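Side-chain contacts in beta-L-arabinobiosidase (Bacteroides thetaiotaomicron, PDB 5MQR), which is a glycoside hydrolase of plant pectin breakdown in a gut bacterium, probably releasing arabinofuranose-containing sugars: residues A[652-655]-A[656-660]; A[624-627]-A[628-631]. All blocks are in the same frame, centred on the assembly; numbering follows the deposited sequence.

The two contacts illustrate how opposite ends of successive helices are finished. Contact 2 (624-627 with 628-631) opens helix 627-636, whereas contact 1 (652-655 with 656-660) closes helix 647-657, the next in the chain. Their centres lie 11 Å apart and they meet directly, Met654 SE packing 3.9 Å from Ala630 CB. Both combine buried and exposed residues and lean on helix 666-680. Contact 1 has the larger buried share and relies on an asparagine amide, an indole face and apolar packing, with carboxylates on its solvent-facing side. In contact 2 backbone carbonyls and bridging waters do more of the work, beside the buried rings of Phe626 and Tyr629.

Contact 1. Residues A[652-655]-A[656-660]; sequences EWME and ENIPL
Asn657 lies across one face of the Trp653 indole, the two side chains crossing at about a right angle with ring and amide planes 26° apart. ND2 sits 3.4 Å above the ring plane, offset toward its rim, while Asn657 CB makes a CH-pi contact 4.2 Å from the centroid of the six-membered ring. With CG anti to its own carbonyl carbon (chi1 -74°), the amide turns back along the helix, and ND2 donates to Trp653 O at 3.0 Å in a nearly straight bond. This bond runs close to the amide plane; together with the one from Asp724 N to OD1 it fixes the rotation of a buried group. Tyr727 meets the same indole edge-to-face.

Met654 and Ile658 supply the apolar side of the turn. Their side chains come together at a slant, the selenomethionine CE reaching Ile658 CD1 at 4.0 Å. Ile658 places CG1 between its N and carbonyl carbon (chi1 67°), bringing that carbon close to Met654 O. The same oxygen accepts two amides: Ile658 N at 2.8 Å, in the carbonyl plane, and Asn657 N from above it.

On the outer side, Glu652 and Glu656 run side by side in the same direction. Their OE2 atoms are 4.4 Å apart, and the salt bridges both make to Lys614 would offset the like charges.

Ile658 is the first residue to leave helical geometry, so this is a helix C-terminus whose last turn is tied by a side-chain amide before the chain enters strand 660-662, an outermost strand of the five-stranded antiparallel sheet.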
loop_
_atom_site.group_PDB
_atom_site.type_symbol
_atom_site.label_atom_id
_atom_site.label_comp_id
_atom_site.label_asym_id
_atom_site.label_seq_id
_atom_site.Cartn_x
_atom_site.Cartn_y
_atom_site.Cartn_z
ATOM N N GLU A 652 17.719 18.032 4.303
ATOM C CA GLU A 652 16.839 18.769 3.377
ATOM C C GLU A 652 17.180 18.439 1.916
ATOM O O GLU A 652 16.278 18.147 1.111
ATOM C CB GLU A 652 16.913 20.280 3.634
ATOM C CG GLU A 652 16.153 21.140 2.628
ATOM C CD GLU A 652 16.125 22.624 3.022
ATOM O OE1 GLU A 652 17.188 23.189 3.374
ATOM O OE2 GLU A 652 15.023 23.230 2.982
ATOM N N TRP A 653 18.471 18.476 1.587
ATOM C CA TRP A 653 18.928 18.071 0.269
ATOM C C TRP A 653 18.489 16.634 -0.052
ATOM O O TRP A 653 18.025 16.380 -1.159
ATOM C CB TRP A 653 20.443 18.234 0.146
ATOM C CG TRP A 653 21.004 17.817 -1.200
ATOM C CD1 TRP A 653 21.227 18.617 -2.292
ATOM C CD2 TRP A 653 21.396 16.502 -1.584
ATOM N NE1 TRP A 653 21.752 17.871 -3.323
ATOM C CE2 TRP A 653 21.853 16.569 -2.916
ATOM C CE3 TRP A 653 21.402 15.272 -0.932
ATOM C CZ2 TRP A 653 22.313 15.463 -3.597
ATOM C CZ3 TRP A 653 21.870 14.168 -1.612
ATOM C CH2 TRP A 653 22.319 14.271 -2.932
HETATM N N MSE A 654 18.625 15.713 0.898
HETATM C CA MSE A 654 18.225 14.310 0.658
HETATM C C MSE A 654 16.745 14.230 0.374
HETATM O O MSE A 654 16.325 13.581 -0.584
HETATM C CB MSE A 654 18.604 13.392 1.834
HETATM C CG MSE A 654 20.099 13.080 1.824
HETATM SE SE MSE A 654 20.730 12.488 3.593
HETATM C CE MSE A 654 19.999 10.670 3.480
ATOM N N GLU A 655 15.941 14.903 1.192
ATOM C CA GLU A 655 14.500 14.905 1.011
ATOM C C GLU A 655 14.081 15.370 -0.405
ATOM O O GLU A 655 13.165 14.810 -0.985
ATOM C CB GLU A 655 13.825 15.760 2.092
ATOM C CG GLU A 655 12.312 15.660 2.061
ATOM C CD GLU A 655 11.581 16.497 3.118
ATOM O OE1 GLU A 655 12.153 17.410 3.763
ATOM O OE2 GLU A 655 10.382 16.236 3.270
ATOM N N GLU A 656 14.772 16.366 -0.950
ATOM C CA GLU A 656 14.543 16.863 -2.330
ATOM C C GLU A 656 15.022 15.909 -3.417
ATOM O O GLU A 656 14.449 15.895 -4.487
ATOM C CB GLU A 656 15.270 18.208 -2.576
ATOM C CG GLU A 656 14.553 19.431 -2.047
ATOM C CD GLU A 656 15.447 20.671 -1.837
ATOM O OE1 GLU A 656 16.554 20.768 -2.438
ATOM O OE2 GLU A 656 15.035 21.564 -1.039
ATOM N N ASN A 657 16.084 15.150 -3.158
ATOM C CA ASN A 657 16.793 14.440 -4.216
ATOM C C ASN A 657 16.754 12.940 -4.219
ATOM O O ASN A 657 16.874 12.368 -5.283
ATOM C CB ASN A 657 18.230 14.915 -4.247
ATOM C CG ASN A 657 18.336 16.280 -4.842
ATOM O OD1 ASN A 657 18.276 16.421 -6.061
ATOM N ND2 ASN A 657 18.410 17.306 -3.991
ATOM N N ILE A 658 16.596 12.281 -3.075
ATOM C CA ILE A 658 16.792 10.842 -3.082
ATOM C C ILE A 658 15.538 10.006 -3.262
ATOM O O ILE A 658 14.498 10.312 -2.676
ATOM C CB ILE A 658 17.638 10.350 -1.902
ATOM C CG1 ILE A 658 16.971 10.511 -0.544
ATOM C CG2 ILE A 658 18.989 11.050 -1.910
ATOM C CD1 ILE A 658 17.564 9.560 0.475
ATOM N N PRO A 659 15.629 8.935 -4.083
ATOM C CA PRO A 659 14.608 7.916 -3.953
ATOM C C PRO A 659 14.636 7.363 -2.537
ATOM O O PRO A 659 15.689 7.396 -1.864
ATOM C CB PRO A 659 15.013 6.852 -4.997
ATOM C CG PRO A 659 15.858 7.597 -5.980
ATOM C CD PRO A 659 16.591 8.603 -5.149
ATOM N N LEU A 660 13.500 6.891 -2.062
ATOM C CA LEU A 660 13.425 6.339 -0.710
ATOM C C LEU A 660 13.364 4.818 -0.731
ATOM O O LEU A 660 12.758 4.241 -1.627
ATOM C CB LEU A 660 12.220 6.915 0.025
ATOM C CG LEU A 660 12.190 8.447 0.180
ATOM C CD1 LEU A 660 10.846 8.893 0.749
ATOM C CD2 LEU A 660 13.317 8.983 1.050
HETATM O O HOH W 1 13.284 11.970 -0.686
#

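Contact 2. Residues A[624-627]-A[628-631]; sequences ADFS and HYAE
Ser627 meets Glu631 across the first turn of helix 627-636, a helix start in which the chain passes from a loop into regular alpha-helical bonding. Glu631 N donates to Ser627 O at 3.3 Å, almost straight (171°) and in the carbonyl plane. The Glu631 side chain folds back over this same carbonyl, its OE2 coming within 3.4 Å of Ser627 O; both are acceptors, hence no hydrogen bond joins them. Ser627 also touches Ser651 of helix 647-657.

His628 turns its ring back over the preceding loop. CG stands between the backbone N and the carbonyl carbon (chi1 70°), which brings the ring edge to Asp625 O, 3.4 Å from CD2, and sets one face toward Phe626 O. Its CE1 rests over the centre of the Tyr629 ring, 3.4 Å above the plane. Water 2 accepts from His628 N and donates to Ala624 O, bridging the loop to the helix.

Phe626 presents its ring edge to Tyr629 CE2, and both rings lie nearly parallel to that of Tyr673 on helix 666-680, where Glu669 is hydrogen-bonded to Tyr629 OH. Phe626 O takes Tyr629 N at 3.0 Å, from above the carbonyl plane. Ala630 N is 4.3 Å from Phe626 O, and water 3 joins them, donating to Phe626 O and accepting from Ala630 N, each at 2.9 Å.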
loop_
_atom_site.group_PDB
_atom_site.type_symbol
_atom_site.label_atom_id
_atom_site.label_comp_id
_atom_site.label_asym_id
_atom_site.label_seq_id
_atom_site.Cartn_x
_atom_site.Cartn_y
_atom_site.Cartn_z
ATOM N N ALA A 624 10.111 11.847 6.304
ATOM C CA ALA A 624 10.081 11.950 7.796
ATOM C C ALA A 624 10.367 10.642 8.528
ATOM O O ALA A 624 10.946 10.661 9.617
ATOM C CB ALA A 624 8.755 12.547 8.310
ATOM N N ASP A 625 10.017 9.505 7.939
ATOM C CA ASP A 625 10.378 8.231 8.574
ATOM C C ASP A 625 11.839 7.793 8.410
ATOM O O ASP A 625 12.245 6.823 9.045
ATOM C CB ASP A 625 9.444 7.130 8.127
ATOM C CG ASP A 625 8.015 7.453 8.431
ATOM O OD1 ASP A 625 7.734 7.935 9.545
ATOM O OD2 ASP A 625 7.172 7.241 7.565
ATOM N N PHE A 626 12.602 8.501 7.572
ATOM C CA PHE A 626 14.014 8.184 7.322
ATOM C C PHE A 626 15.010 9.296 7.680
ATOM O O PHE A 626 16.240 9.070 7.624
ATOM C CB PHE A 626 14.185 7.716 5.881
ATOM C CG PHE A 626 13.270 6.593 5.534
ATOM C CD1 PHE A 626 13.595 5.285 5.883
ATOM C CD2 PHE A 626 12.035 6.842 4.947
ATOM C CE1 PHE A 626 12.714 4.254 5.639
ATOM C CE2 PHE A 626 11.158 5.810 4.696
ATOM C CZ PHE A 626 11.503 4.517 5.039
ATOM N N SER A 627 14.499 10.445 8.117
ATOM C CA SER A 627 15.337 11.582 8.404
ATOM C C SER A 627 16.240 11.347 9.595
ATOM O O SER A 627 17.268 12.012 9.683
ATOM C CB SER A 627 14.512 12.839 8.658
ATOM O OG SER A 627 13.625 12.606 9.723
ATOM N N HIS A 628 15.884 10.414 10.484
ATOM C CA HIS A 628 16.783 9.986 11.556
ATOM C C HIS A 628 18.180 9.520 11.073
ATOM O O HIS A 628 19.151 9.667 11.803
ATOM C CB HIS A 628 16.140 8.906 12.436
ATOM C CG HIS A 628 15.965 7.578 11.752
ATOM N ND1 HIS A 628 16.934 6.599 11.769
ATOM C CD2 HIS A 628 14.930 7.070 11.039
ATOM C CE1 HIS A 628 16.506 5.546 11.099
ATOM N NE2 HIS A 628 15.294 5.809 10.641
ATOM N N TYR A 629 18.295 8.982 9.863
ATOM C CA TYR A 629 19.610 8.555 9.342
ATOM C C TYR A 629 20.552 9.728 9.208
ATOM O O TYR A 629 21.606 9.723 9.843
ATOM C CB TYR A 629 19.486 7.751 8.023
ATOM C CG TYR A 629 18.982 6.332 8.218
ATOM C CD1 TYR A 629 19.716 5.391 8.962
ATOM C CD2 TYR A 629 17.780 5.913 7.665
ATOM C CE1 TYR A 629 19.268 4.070 9.139
ATOM C CE2 TYR A 629 17.316 4.606 7.836
ATOM C CZ TYR A 629 18.064 3.684 8.561
ATOM O OH TYR A 629 17.599 2.403 8.696
ATOM N N ALA A 630 20.167 10.753 8.428
ATOM C CA ALA A 630 20.997 11.975 8.282
ATOM C C ALA A 630 21.380 12.563 9.630
ATOM O O ALA A 630 22.545 12.931 9.842
ATOM C CB ALA A 630 20.300 13.028 7.430
ATOM N N GLU A 631 20.390 12.643 10.528
ATOM C CA GLU A 631 20.601 13.143 11.888
ATOM C C GLU A 631 21.650 12.333 12.653
ATOM O O GLU A 631 22.554 12.909 13.233
ATOM C CB GLU A 631 19.276 13.177 12.669
ATOM C CG GLU A 631 18.362 14.331 12.238
ATOM C CD GLU A 631 16.872 14.072 12.473
ATOM O OE1 GLU A 631 16.496 13.415 13.484
ATOM O OE2 GLU A 631 16.051 14.552 11.650
HETATM O O HOH W 2 13.062 9.719 11.006
HETATM O O HOH W 3 18.206 10.660 6.254
#